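Local coordinates for protein putative non-ribosomal peptide synthetase (Actinomadura parvosata subsp. kistnae, PDB 6M7L) that probably takes part in non-ribosomal peptide assembly as a condensation-type domain of a multidomain synthetase, at residues A[23-28]-A[188-193]; A[49-54]-A[397-402]; A[72-77]-A[312-317]; A[247-252]-A[445-450]; A[408-413]-A[429-434]. All coordinates share one frame; numbering follows the deposited sequence.

Contact 1 (A[23-28]-A[188-193]); sequences PVTARQ and ADYALW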
# COMPACT_ATOMS: atom_id res chain seq x y z
N PRO A 23 17.74 -25.01 -12.76
CA PRO A 23 18.59 -23.92 -13.25
C PRO A 23 18.38 -22.64 -12.47
O PRO A 23 17.35 -22.42 -11.83
CB PRO A 23 18.15 -23.76 -14.71
CG PRO A 23 16.73 -24.19 -14.70
CD PRO A 23 16.65 -25.32 -13.70
N VAL A 24 19.38 -21.77 -12.54
CA VAL A 24 19.28 -20.43 -12.02
C VAL A 24 19.00 -19.49 -13.18
O VAL A 24 18.98 -19.89 -14.34
CB VAL A 24 20.55 -20.01 -11.24
CG1 VAL A 24 20.90 -21.05 -10.20
CG2 VAL A 24 21.71 -19.76 -12.19
N THR A 25 18.77 -18.21 -12.87
CA THR A 25 18.50 -17.21 -13.89
C THR A 25 19.78 -16.44 -14.22
O THR A 25 20.80 -16.55 -13.54
CB THR A 25 17.40 -16.25 -13.42
OG1 THR A 25 17.87 -15.50 -12.30
CG2 THR A 25 16.16 -17.03 -13.03
N ALA A 26 19.70 -15.65 -15.29
CA ALA A 26 20.83 -14.82 -15.69
C ALA A 26 21.22 -13.86 -14.57
O ALA A 26 22.41 -13.68 -14.28
CB ALA A 26 20.50 -14.06 -16.97
N ARG A 27 20.23 -13.23 -13.94
CA ARG A 27 20.52 -12.34 -12.82
C ARG A 27 21.10 -13.12 -11.64
O ARG A 27 22.08 -12.67 -11.03
CB ARG A 27 19.26 -11.59 -12.39
CG ARG A 27 19.44 -10.85 -11.08
CD ARG A 27 18.46 -9.70 -10.94
NE ARG A 27 18.97 -8.72 -9.99
CZ ARG A 27 19.79 -7.73 -10.30
NH1 ARG A 27 20.21 -6.89 -9.37
NH2 ARG A 27 20.19 -7.58 -11.56
N GLN A 28 20.52 -14.27 -11.32
CA GLN A 28 21.07 -15.10 -10.25
C GLN A 28 22.50 -15.52 -10.57
O GLN A 28 23.36 -15.56 -9.69
CB GLN A 28 20.20 -16.33 -10.04
CG GLN A 28 18.89 -16.05 -9.35
CD GLN A 28 18.09 -17.32 -9.11
OE1 GLN A 28 17.93 -18.14 -10.02
NE2 GLN A 28 17.61 -17.49 -7.89
N ALA A 188 11.16 -21.13 -8.81
CA ALA A 188 11.63 -22.22 -9.66
C ALA A 188 10.89 -22.24 -10.99
O ALA A 188 11.49 -22.53 -12.03
CB ALA A 188 11.45 -23.56 -8.93
N ASP A 189 9.60 -21.90 -10.98
CA ASP A 189 8.86 -21.79 -12.23
C ASP A 189 9.39 -20.65 -13.08
O ASP A 189 9.43 -20.76 -14.32
CB ASP A 189 7.37 -21.59 -11.94
CG ASP A 189 6.74 -22.79 -11.25
OD1 ASP A 189 6.76 -22.83 -10.00
OD2 ASP A 189 6.24 -23.69 -11.96
N TYR A 190 9.83 -19.56 -12.45
CA TYR A 190 10.36 -18.44 -13.22
C TYR A 190 11.73 -18.77 -13.80
O TYR A 190 12.07 -18.33 -14.90
CB TYR A 190 10.45 -17.19 -12.35
CG TYR A 190 10.77 -15.94 -13.13
CD1 TYR A 190 9.76 -15.19 -13.73
CD2 TYR A 190 12.08 -15.50 -13.28
CE1 TYR A 190 10.05 -14.05 -14.46
CE2 TYR A 190 12.38 -14.36 -14.01
CZ TYR A 190 11.36 -13.64 -14.59
OH TYR A 190 11.65 -12.51 -15.32
N ALA A 191 12.54 -19.55 -13.07
CA ALA A 191 13.86 -19.93 -13.57
C ALA A 191 13.74 -20.85 -14.78
O ALA A 191 14.49 -20.70 -15.75
CB ALA A 191 14.67 -20.59 -12.47
N LEU A 192 12.80 -21.79 -14.74
CA LEU A 192 12.56 -22.66 -15.89
C LEU A 192 11.96 -21.87 -17.05
O LEU A 192 12.34 -22.09 -18.21
CB LEU A 192 11.64 -23.81 -15.50
CG LEU A 192 12.10 -24.70 -14.34
CD1 LEU A 192 10.94 -25.55 -13.84
CD2 LEU A 192 13.26 -25.57 -14.76
N TRP A 193 11.03 -20.96 -16.76
CA TRP A 193 10.46 -20.12 -17.81
C TRP A 193 11.53 -19.29 -18.49
O TRP A 193 11.47 -19.06 -19.70
CB TRP A 193 9.37 -19.22 -17.23
CG TRP A 193 8.86 -18.18 -18.19
CD1 TRP A 193 7.85 -18.32 -19.09
CD2 TRP A 193 9.35 -16.84 -18.34
NE1 TRP A 193 7.67 -17.15 -19.80
CE2 TRP A 193 8.58 -16.22 -19.35
CE3 TRP A 193 10.36 -16.09 -17.72
CZ2 TRP A 193 8.79 -14.91 -19.76
CZ3 TRP A 193 10.56 -14.78 -18.12
CH2 TRP A 193 9.78 -14.20 -19.13
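A capping box formed by Thr25 and Gln28 starts helix 26-34, and the apolar side of this turn rests on Ala191 of helix 187-196. Two reciprocal bonds define the box. Gln28 N donates to Thr25 OG1 at 3.1 Å with a nearly straight N-H...O angle of 163°. In return Thr25 N reaches Gln28 OE1 at 3.0 Å, in the carbonyl plane and on a lone pair. A weak bond from Thr25 OG1 to Gln28 OE1 adds little. The first torsion of Thr25 (chi1 66°) sets OG1 between the backbone N and the carbonyl carbon, where it meets the amide of the new helix, and puts CG2 anti to the carbonyl carbon, beside the backbone N, where this methyl faces Ala191. Thr25 CG2 lies 3.7 Å from Ala191 CA and touches Ala191 CB as well. It also approaches Tyr190 at the ring edge, near the ring plane, with Thr25 CG2 4.4 Å from Tyr190 CD2. Two residues before Thr25, Pro23 crosses Leu192 at about a right angle, the closest pair being Pro23 CD and Leu192 CD2 at 3.6 Å. Pro23 O lies 3.3 Å from Ala191 CB. Around the contact, Glu194 OE2 accepts from Ala26 N, Gln28 NE2 donates to Ile151 O, and Tyr190 meets Phe315 edge-to-face. No hydrogen bond links the two segments. The box thus spends the hydroxyl of Thr25 and the amide oxygen of Gln28 on the helix start, while apolar carbon contacts make most of the interface with helix 187-196, together with the Pro23 carbonyl against Ala191 CB.

Contact 2 (A[49-54]-A[397-402]); sequences ALRLRG and SPVPMP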
# COMPACT_ATOMS: atom_id res chain seq x y z
N ALA A 49 15.18 -2.57 8.20
CA ALA A 49 15.25 -2.50 9.65
C ALA A 49 13.91 -1.99 10.18
O ALA A 49 13.43 -0.94 9.74
CB ALA A 49 16.40 -1.60 10.11
N LEU A 50 13.32 -2.74 11.10
CA LEU A 50 11.99 -2.44 11.63
C LEU A 50 12.10 -2.16 13.12
O LEU A 50 12.59 -3.01 13.88
CB LEU A 50 11.02 -3.60 11.39
CG LEU A 50 10.62 -3.93 9.96
CD1 LEU A 50 9.66 -5.10 9.95
CD2 LEU A 50 10.00 -2.72 9.28
N ARG A 51 11.65 -0.98 13.54
CA ARG A 51 11.51 -0.70 14.97
C ARG A 51 10.19 -1.30 15.46
O ARG A 51 9.13 -1.02 14.90
CB ARG A 51 11.55 0.80 15.23
CG ARG A 51 11.44 1.16 16.70
CD ARG A 51 12.03 2.53 17.00
NE ARG A 51 13.19 2.43 17.89
CZ ARG A 51 14.45 2.59 17.50
NH1 ARG A 51 14.73 2.89 16.24
NH2 ARG A 51 15.43 2.48 18.39
N LEU A 52 10.28 -2.13 16.49
CA LEU A 52 9.12 -2.86 17.02
C LEU A 52 8.96 -2.50 18.49
O LEU A 52 9.64 -3.06 19.35
CB LEU A 52 9.30 -4.37 16.84
CG LEU A 52 9.61 -4.87 15.43
CD1 LEU A 52 9.95 -6.35 15.46
CD2 LEU A 52 8.43 -4.62 14.50
N ARG A 53 8.06 -1.57 18.78
CA ARG A 53 7.77 -1.19 20.15
C ARG A 53 6.61 -2.03 20.68
O ARG A 53 5.54 -2.09 20.06
CB ARG A 53 7.43 0.30 20.24
CG ARG A 53 8.35 1.19 19.42
CD ARG A 53 8.15 2.66 19.75
NE ARG A 53 9.10 3.13 20.74
CZ ARG A 53 8.86 4.11 21.61
NH1 ARG A 53 7.67 4.71 21.61
NH2 ARG A 53 9.79 4.48 22.48
N GLY A 54 6.84 -2.69 21.81
CA GLY A 54 5.86 -3.57 22.42
C GLY A 54 6.47 -4.90 22.81
O GLY A 54 7.64 -5.18 22.55
N SER A 397 7.61 0.61 12.79
CA SER A 397 8.06 1.77 12.03
C SER A 397 9.44 1.48 11.44
O SER A 397 10.25 0.79 12.08
CB SER A 397 8.12 3.03 12.89
OG SER A 397 9.02 2.88 13.97
N PRO A 398 9.73 1.97 10.24
CA PRO A 398 11.00 1.64 9.59
C PRO A 398 12.17 2.42 10.16
O PRO A 398 12.05 3.60 10.51
CB PRO A 398 10.75 2.01 8.12
CG PRO A 398 9.75 3.10 8.19
CD PRO A 398 8.86 2.78 9.37
N VAL A 399 13.31 1.75 10.25
CA VAL A 399 14.56 2.36 10.71
C VAL A 399 15.41 2.65 9.48
O VAL A 399 15.68 1.73 8.69
CB VAL A 399 15.31 1.43 11.68
CG1 VAL A 399 16.68 2.02 12.03
CG2 VAL A 399 14.48 1.19 12.93
N PRO A 400 15.85 3.89 9.27
CA PRO A 400 16.64 4.20 8.07
C PRO A 400 17.98 3.49 8.10
O PRO A 400 18.60 3.32 9.15
CB PRO A 400 16.80 5.72 8.14
CG PRO A 400 16.69 6.04 9.59
CD PRO A 400 15.66 5.08 10.12
N MET A 401 18.42 3.08 6.92
CA MET A 401 19.72 2.47 6.68
C MET A 401 20.50 3.33 5.70
O MET A 401 19.91 4.13 4.96
CB MET A 401 19.56 1.05 6.11
CG MET A 401 18.78 0.09 6.98
SD MET A 401 19.81 -0.80 8.16
CE MET A 401 21.06 -1.48 7.07
N PRO A 402 21.82 3.21 5.66
CA PRO A 402 22.59 3.89 4.62
C PRO A 402 22.19 3.39 3.24
O PRO A 402 21.50 2.38 3.08
CB PRO A 402 24.05 3.53 4.95
CG PRO A 402 24.03 3.23 6.41
CD PRO A 402 22.70 2.58 6.67
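Ala49, Arg51, Ser397 and Val399 share one face of a mixed sheet in which strand 395-399 pairs antiparallel with strand 45-53. The strand comes from the C-terminal half of the chain and borders a sheet otherwise built from the N-terminal half, as in other condensation domains of the chloramphenicol acetyltransferase-like fold. The axes of the short segments run at 133° to each other, well away from 180°. Arg51 and Ser397 form a hydrogen-bonded pair: Arg51 N reaches Ser397 O at 2.7 Å, and Ser397 N returns to Arg51 O at 3.1 Å. A third backbone bond joins Val399 N to Ala49 O. The tight part lies on this face, where Ala49 CB stands 3.6 Å from Val399 CB; just past the strand, Met401 SD comes to 4.0 Å from Ala49 CB. Leu114 of helix 110-119 covers Ala49, Val399 and Met401. The other face is looser. There the non-hydrogen-bonded pair Leu50 and Pro398 hardly meets, Leu50 CD2 being 4.5 Å from Pro398 CA, and the proline is exposed while Leu50 is buried, packing on Trp389. At the margin of the tight face Ser397 is partly exposed, with its OG 3.5 Å from Arg51 CB. The polar end of Arg51 makes salt bridges outside the two segments, NH2 with Glu107 and NE with Glu141. Its CG is anti to the backbone N (chi1 -179°) and the chain bends at chi3, which places Arg51 NH1 obliquely beside Val399 CG2 at 3.7 Å.

Contact 3 (A[72-77]-A[312-317]); sequences HEILRT and VGPFSR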
# COMPACT_ATOMS: atom_id res chain seq x y z
N HIS A 72 8.01 -18.94 0.53
CA HIS A 72 8.82 -18.64 -0.65
C HIS A 72 9.97 -19.63 -0.71
O HIS A 72 10.92 -19.53 0.08
CB HIS A 72 9.33 -17.20 -0.62
CG HIS A 72 8.25 -16.18 -0.48
ND1 HIS A 72 7.66 -15.57 -1.57
CD2 HIS A 72 7.66 -15.65 0.62
CE1 HIS A 72 6.75 -14.71 -1.14
NE2 HIS A 72 6.73 -14.73 0.18
N GLU A 73 9.91 -20.57 -1.65
CA GLU A 73 10.98 -21.56 -1.79
C GLU A 73 12.34 -20.89 -1.98
O GLU A 73 13.35 -21.41 -1.50
CB GLU A 73 10.69 -22.49 -2.97
CG GLU A 73 9.56 -23.48 -2.73
CD GLU A 73 9.19 -24.25 -3.98
OE1 GLU A 73 9.51 -23.78 -5.09
OE2 GLU A 73 8.58 -25.34 -3.85
N ILE A 74 12.37 -19.75 -2.67
CA ILE A 74 13.65 -19.12 -2.99
C ILE A 74 14.38 -18.68 -1.72
O ILE A 74 15.61 -18.64 -1.69
CB ILE A 74 13.43 -17.94 -3.95
CG1 ILE A 74 14.77 -17.40 -4.44
CG2 ILE A 74 12.60 -16.84 -3.30
CD1 ILE A 74 14.64 -16.46 -5.59
N LEU A 75 13.64 -18.38 -0.65
CA LEU A 75 14.28 -17.99 0.60
C LEU A 75 14.90 -19.19 1.31
O LEU A 75 15.79 -18.99 2.16
CB LEU A 75 13.29 -17.28 1.52
CG LEU A 75 12.83 -15.91 1.04
CD1 LEU A 75 11.98 -15.24 2.11
CD2 LEU A 75 14.02 -15.03 0.68
N ARG A 76 14.46 -20.41 1.01
CA ARG A 76 15.11 -21.62 1.50
C ARG A 76 15.88 -22.34 0.39
O ARG A 76 16.10 -23.55 0.48
CB ARG A 76 14.09 -22.55 2.15
CG ARG A 76 12.82 -22.77 1.35
CD ARG A 76 11.78 -23.52 2.17
NE ARG A 76 10.46 -23.49 1.55
CZ ARG A 76 9.92 -24.52 0.89
NH1 ARG A 76 8.71 -24.40 0.35
NH2 ARG A 76 10.59 -25.66 0.77
N THR A 77 16.28 -21.61 -0.65
CA THR A 77 17.03 -22.16 -1.76
C THR A 77 18.52 -21.91 -1.56
O THR A 77 18.93 -20.84 -1.11
CB THR A 77 16.57 -21.52 -3.08
OG1 THR A 77 15.21 -21.88 -3.34
CG2 THR A 77 17.43 -21.99 -4.24
N VAL A 312 8.55 -13.30 -3.57
CA VAL A 312 9.92 -12.81 -3.47
C VAL A 312 10.74 -13.37 -4.62
O VAL A 312 10.57 -14.53 -5.01
CB VAL A 312 10.52 -13.21 -2.10
CG1 VAL A 312 11.98 -12.79 -2.00
CG2 VAL A 312 9.71 -12.62 -0.96
N GLY A 313 11.63 -12.55 -5.18
CA GLY A 313 12.49 -12.99 -6.24
C GLY A 313 13.36 -11.88 -6.80
O GLY A 313 13.06 -10.69 -6.65
N PRO A 314 14.46 -12.25 -7.46
CA PRO A 314 15.29 -11.25 -8.16
C PRO A 314 14.68 -10.88 -9.51
O PRO A 314 15.18 -11.24 -10.58
CB PRO A 314 16.63 -11.97 -8.29
CG PRO A 314 16.26 -13.41 -8.40
CD PRO A 314 15.07 -13.59 -7.50
N PHE A 315 13.57 -10.16 -9.46
CA PHE A 315 12.84 -9.78 -10.67
C PHE A 315 13.30 -8.45 -11.25
O PHE A 315 12.73 -8.01 -12.26
CB PHE A 315 11.34 -9.72 -10.39
CG PHE A 315 10.75 -11.00 -9.86
CD1 PHE A 315 10.74 -12.15 -10.64
CD2 PHE A 315 10.20 -11.05 -8.59
CE1 PHE A 315 10.19 -13.32 -10.15
CE2 PHE A 315 9.65 -12.22 -8.10
CZ PHE A 315 9.65 -13.36 -8.88
N SER A 316 14.28 -7.80 -10.64
CA SER A 316 14.81 -6.56 -11.19
C SER A 316 15.27 -6.76 -12.63
O SER A 316 16.05 -7.66 -12.92
CB SER A 316 15.98 -6.05 -10.34
OG SER A 316 15.55 -5.63 -9.05
N ARG A 317 14.76 -5.92 -13.52
CA ARG A 317 15.21 -5.86 -14.90
C ARG A 317 15.91 -4.54 -15.13
O ARG A 317 15.41 -3.48 -14.72
CB ARG A 317 14.04 -6.02 -15.87
CG ARG A 317 13.40 -7.40 -15.88
CD ARG A 317 12.10 -7.37 -16.66
NE ARG A 317 11.16 -6.43 -16.06
CZ ARG A 317 10.15 -5.87 -16.71
NH1 ARG A 317 9.95 -6.14 -17.99
NH2 ARG A 317 9.34 -5.02 -16.08
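Val312 lays a methyl over the imidazole of His72, a CH-pi contact. Val312 CG2 stands 3.6 Å from the ring centroid of His72, only 10° off the ring normal, and hence over the centre of one face. The two side chains cross at about a right angle. Val312 CG2 is anti to its own carbonyl carbon, and the other branch, CG1, is anti to the backbone N (chi1 177°); the valine thus presents one methyl to the histidine and the other to Leu75 and Ile74. Plain apolar packing continues from there: Leu75 CD2 meets Val312 CG1 at 4.0 Å, and Ile74 CG2 meets the same methyl at 4.3 Å. Beyond them Ile74 and Pro314 reach toward each other tip to tip, with Ile74 CD1 3.5 Å from Pro314 CD. Pro314 is the centre of an inverse gamma turn. Within 72-77, Glu73 O accepts hydrogen bonds from Arg76 N at 2.9 Å and from Thr77 OG1 at 2.7 Å, the two donors coming from opposite faces of the carbonyl plane. The far end of the imidazole is held by a bond from His72 NE2 to Asp164, which helps fix the ring's rotation. The contact joins the turn after helix 58-71 to the loop between strands 292-299 and 317-324 and so bridges the chain's two halves, helix 155-172 packing on His72 and Val312, helix 26-34 on Ile74 and Pro314.

Contact 4 (A[247-252]-A[445-450]); sequences GSVPLR and ALAQRL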
# COMPACT_ATOMS: atom_id res chain seq x y z
N GLY A 247 26.92 6.79 -1.07
CA GLY A 247 26.30 7.92 -0.42
C GLY A 247 25.23 8.52 -1.31
O GLY A 247 24.93 8.03 -2.39
N SER A 248 24.65 9.62 -0.83
CA SER A 248 23.68 10.34 -1.64
C SER A 248 23.68 11.81 -1.26
O SER A 248 23.90 12.17 -0.10
CB SER A 248 22.27 9.76 -1.49
OG SER A 248 21.69 10.15 -0.26
N VAL A 249 23.45 12.66 -2.26
CA VAL A 249 23.26 14.08 -2.05
C VAL A 249 21.89 14.45 -2.59
O VAL A 249 21.42 13.83 -3.56
CB VAL A 249 24.38 14.91 -2.71
CG1 VAL A 249 25.73 14.56 -2.10
CG2 VAL A 249 24.39 14.68 -4.21
N PRO A 250 21.20 15.43 -2.01
CA PRO A 250 19.88 15.80 -2.52
C PRO A 250 19.98 16.55 -3.84
O PRO A 250 21.00 17.17 -4.16
CB PRO A 250 19.31 16.70 -1.41
CG PRO A 250 20.52 17.27 -0.75
CD PRO A 250 21.57 16.20 -0.81
N LEU A 251 18.90 16.48 -4.61
CA LEU A 251 18.80 17.19 -5.88
C LEU A 251 17.37 17.69 -6.02
O LEU A 251 16.44 16.89 -6.15
CB LEU A 251 19.19 16.31 -7.06
CG LEU A 251 19.33 17.01 -8.41
CD1 LEU A 251 20.53 16.48 -9.17
CD2 LEU A 251 18.07 16.86 -9.25
N ARG A 252 17.19 19.01 -5.99
CA ARG A 252 15.88 19.64 -6.11
C ARG A 252 15.86 20.57 -7.31
O ARG A 252 16.81 21.33 -7.54
CB ARG A 252 15.52 20.41 -4.84
CG ARG A 252 14.84 19.57 -3.77
CD ARG A 252 14.23 20.45 -2.68
NE ARG A 252 13.01 19.86 -2.12
CZ ARG A 252 12.96 19.18 -0.98
NH1 ARG A 252 14.06 19.00 -0.26
NH2 ARG A 252 11.81 18.68 -0.56
N ALA A 445 28.78 18.99 -6.15
CA ALA A 445 29.15 19.72 -7.35
C ALA A 445 28.48 19.14 -8.58
O ALA A 445 28.09 19.87 -9.49
CB ALA A 445 30.67 19.71 -7.52
N LEU A 446 28.32 17.81 -8.62
CA LEU A 446 27.64 17.18 -9.74
C LEU A 446 26.15 17.48 -9.71
O LEU A 446 25.56 17.84 -10.74
CB LEU A 446 27.89 15.67 -9.71
CG LEU A 446 28.52 15.10 -10.98
CD1 LEU A 446 28.73 13.61 -10.84
CD2 LEU A 446 27.64 15.41 -12.17
N ALA A 447 25.51 17.33 -8.55
CA ALA A 447 24.09 17.62 -8.43
C ALA A 447 23.80 19.07 -8.82
O ALA A 447 22.88 19.34 -9.59
CB ALA A 447 23.62 17.34 -7.00
N GLN A 448 24.59 20.01 -8.29
CA GLN A 448 24.41 21.41 -8.64
C GLN A 448 24.65 21.64 -10.13
O GLN A 448 23.97 22.45 -10.76
CB GLN A 448 25.33 22.28 -7.79
CG GLN A 448 25.37 23.75 -8.19
CD GLN A 448 26.52 24.06 -9.13
OE1 GLN A 448 27.63 23.57 -8.95
NE2 GLN A 448 26.25 24.87 -10.14
N ARG A 449 25.62 20.92 -10.71
CA ARG A 449 25.91 21.07 -12.13
C ARG A 449 24.74 20.58 -12.99
O ARG A 449 24.46 21.16 -14.04
CB ARG A 449 27.19 20.31 -12.49
CG ARG A 449 27.96 20.91 -13.65
CD ARG A 449 29.32 21.43 -13.20
NE ARG A 449 30.27 20.35 -12.92
CZ ARG A 449 31.47 20.53 -12.38
NH1 ARG A 449 32.26 19.49 -12.16
NH2 ARG A 449 31.87 21.75 -12.06
N LEU A 450 24.06 19.52 -12.55
CA LEU A 450 22.92 19.01 -13.31
C LEU A 450 21.70 19.91 -13.15
O LEU A 450 20.97 20.13 -14.12
CB LEU A 450 22.59 17.59 -12.87
CG LEU A 450 21.41 16.95 -13.61
CD1 LEU A 450 21.77 16.65 -15.06
CD2 LEU A 450 20.96 15.70 -12.89
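No aromatic ring takes part; the flat groups near Leu251 and Ala447 are peptide carbonyls. The carbonyl of Pro250 turns its oxygen to the methyl of Ala447, Pro250 O lying 3.9 Å from Ala447 CB. From the helix, the carbonyl of Ala447 has Leu251 CD1 near its oxygen, at 3.7 Å. The pyrrolidine ring of Pro250 points away from the helix and is exposed. Ala447 is the centre of the contact: its small side chain faces the strand and meets two hydrophobic groups, Val249 CG2 at 3.9 Å from Ala447 CB and Leu251 CD1 at the same distance from that CB. Val249 and Leu251 are two apart in the strand, so their side chains fall on the face toward the helix, both touching the methyl of the alanine. One turn on, Leu450 CD2 meets Leu251 CD1 at 3.8 Å. The first torsion of Leu251 (chi1 -171°, CG anti to the backbone N) turns CG toward the helix, and CD1, on that branch, touches both helix residues. No hydrogen bond crosses the contact; strand 246-253 spends its backbone bonds on strand 424-434 instead. Leu446, to the side, and Leu450 both pack on Leu283 of helix 272-288. The short axes lie 8.5 Å apart at closest approach and run only 19° from parallel. A helix laid almost along an outer strand through a small residue is helix-on-sheet packing, here helix 440-459 covering the C-terminal sheet of a condensation-type alpha/beta fold.

Contact 5 (A[408-413]-A[429-434]); sequences LDLWLK and GSLVYA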
# COMPACT_ATOMS: atom_id res chain seq x y z
N LEU A 408 26.97 0.81 -9.58
CA LEU A 408 26.96 2.01 -10.39
C LEU A 408 27.81 3.10 -9.74
O LEU A 408 28.07 3.08 -8.53
CB LEU A 408 25.53 2.51 -10.58
CG LEU A 408 24.56 1.51 -11.20
CD1 LEU A 408 23.13 1.85 -10.83
CD2 LEU A 408 24.73 1.48 -12.71
N ASP A 409 28.26 4.04 -10.56
CA ASP A 409 28.93 5.22 -10.02
C ASP A 409 27.92 6.26 -9.57
O ASP A 409 28.12 6.93 -8.55
CB ASP A 409 29.86 5.83 -11.07
CG ASP A 409 30.76 4.80 -11.71
OD1 ASP A 409 30.98 3.74 -11.09
OD2 ASP A 409 31.24 5.05 -12.84
N LEU A 410 26.83 6.40 -10.31
CA LEU A 410 25.80 7.39 -10.03
C LEU A 410 24.43 6.79 -10.29
O LEU A 410 24.22 6.10 -11.29
CB LEU A 410 26.00 8.64 -10.90
CG LEU A 410 27.31 9.39 -10.67
CD1 LEU A 410 27.60 10.34 -11.82
CD2 LEU A 410 27.27 10.14 -9.35
N TRP A 411 23.51 7.04 -9.37
CA TRP A 411 22.13 6.58 -9.50
C TRP A 411 21.23 7.76 -9.15
O TRP A 411 21.04 8.09 -7.97
CB TRP A 411 21.85 5.38 -8.60
CG TRP A 411 20.67 4.58 -9.05
CD1 TRP A 411 19.85 4.85 -10.11
CD2 TRP A 411 20.17 3.37 -8.47
NE1 TRP A 411 18.88 3.89 -10.23
CE2 TRP A 411 19.05 2.97 -9.23
CE3 TRP A 411 20.57 2.58 -7.38
CZ2 TRP A 411 18.33 1.82 -8.93
CZ3 TRP A 411 19.84 1.45 -7.08
CH2 TRP A 411 18.73 1.07 -7.86
N LEU A 412 20.67 8.41 -10.17
CA LEU A 412 19.81 9.57 -9.98
C LEU A 412 18.37 9.09 -9.83
O LEU A 412 17.77 8.60 -10.79
CB LEU A 412 19.96 10.54 -11.15
CG LEU A 412 19.08 11.78 -11.10
CD1 LEU A 412 19.32 12.57 -9.81
CD2 LEU A 412 19.33 12.64 -12.32
N LYS A 413 17.82 9.24 -8.63
CA LYS A 413 16.45 8.86 -8.32
C LYS A 413 15.65 10.11 -8.03
O LYS A 413 15.94 10.82 -7.06
CB LYS A 413 16.42 7.91 -7.12
CG LYS A 413 17.26 6.66 -7.28
CD LYS A 413 17.59 6.04 -5.93
CE LYS A 413 18.04 4.60 -6.07
NZ LYS A 413 18.57 4.05 -4.79
N GLY A 429 14.60 14.65 -5.42
CA GLY A 429 15.19 13.33 -5.33
C GLY A 429 16.59 13.37 -4.77
O GLY A 429 16.97 14.31 -4.06
N SER A 430 17.37 12.34 -5.09
CA SER A 430 18.71 12.17 -4.55
C SER A 430 19.64 11.67 -5.64
O SER A 430 19.27 10.82 -6.45
CB SER A 430 18.71 11.19 -3.38
OG SER A 430 17.94 11.68 -2.29
N LEU A 431 20.86 12.20 -5.65
CA LEU A 431 21.93 11.68 -6.49
C LEU A 431 22.74 10.70 -5.65
O LEU A 431 23.56 11.10 -4.83
CB LEU A 431 22.81 12.81 -7.03
CG LEU A 431 24.04 12.34 -7.81
CD1 LEU A 431 23.61 11.52 -9.02
CD2 LEU A 431 24.91 13.51 -8.23
N VAL A 432 22.50 9.41 -5.85
CA VAL A 432 23.23 8.37 -5.13
C VAL A 432 24.54 8.13 -5.86
O VAL A 432 24.55 7.79 -7.05
CB VAL A 432 22.40 7.09 -5.03
CG1 VAL A 432 23.15 6.04 -4.21
CG2 VAL A 432 21.04 7.39 -4.41
N TYR A 433 25.66 8.30 -5.15
CA TYR A 433 26.98 8.23 -5.74
C TYR A 433 27.79 7.11 -5.11
O TYR A 433 27.59 6.75 -3.94
CB TYR A 433 27.73 9.56 -5.58
CG TYR A 433 28.06 9.89 -4.15
CD1 TYR A 433 27.14 10.55 -3.34
CD2 TYR A 433 29.29 9.55 -3.60
CE1 TYR A 433 27.44 10.86 -2.02
CE2 TYR A 433 29.59 9.85 -2.28
CZ TYR A 433 28.66 10.50 -1.50
OH TYR A 433 28.97 10.80 -0.20
N ALA A 434 28.73 6.56 -5.89
CA ALA A 434 29.63 5.53 -5.39
C ALA A 434 30.79 6.17 -4.65
O ALA A 434 31.44 7.09 -5.16
CB ALA A 434 30.15 4.68 -6.55
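Val432 O is approached by two groups of the opposing strand. Trp411 N donates to it at 2.7 Å, in the carbonyl plane, and Leu410 CA makes a C-H...O contact with it at 3.3 Å. Val432 N answers with a bond to Trp411 O, which completes this hydrogen-bonded pair. Lys413 and Ser430 form a second such pair, while Ala434 N bonds to Asp409 O. With strand axes at 168° and five backbone bonds, the segments belong to the antiparallel beta hairpin of strands 410-418 and 424-434. Its two faces differ. On one, Leu410 CD2 touches Tyr433 CB at 3.8 Å and Leu431 CD1 at 3.9 Å, and helix 440-459 packs over Leu410, Leu412 and Tyr433. On the other, the Trp411 ring is covered on both sides: Leu408 CD1 is offset toward the rim on one face, and Lys413 CE lies 3.4 Å above the plane of the opposite face, over its centre. The lysine chain is extended beyond CG, and on its way past the ring Lys413 CD touches Val432 CG2 at 4.0 Å. Trp411 NE1 is hydrogen-bonded to Gln377 OE1, and Asp409 OD2 forms a salt bridge with Arg238.

How the contacts relate
From the N terminus, contact 1 closes a loop from the start of helix 26-34 to helix 187-196. Contact 2 opens inside that loop at strand 45-53 and closes at strand 395-399, so the two cross. Contact 3 is nested within contact 2 and also crosses contact 1, which it touches where Arg27 and Gln28 pack on Pro314. Contact 4 opens at 247-252, still within the loops of contacts 2 and 3, and closes last, crossing both. Contact 5, nested in contact 4, is a short hairpin whose strand 424-434 neighbours 246-253. Contact 1 joins N-terminal elements, contacts 2 and 3 both link the two halves, and contacts 4 and 5 build the C-terminal sheet and its helix.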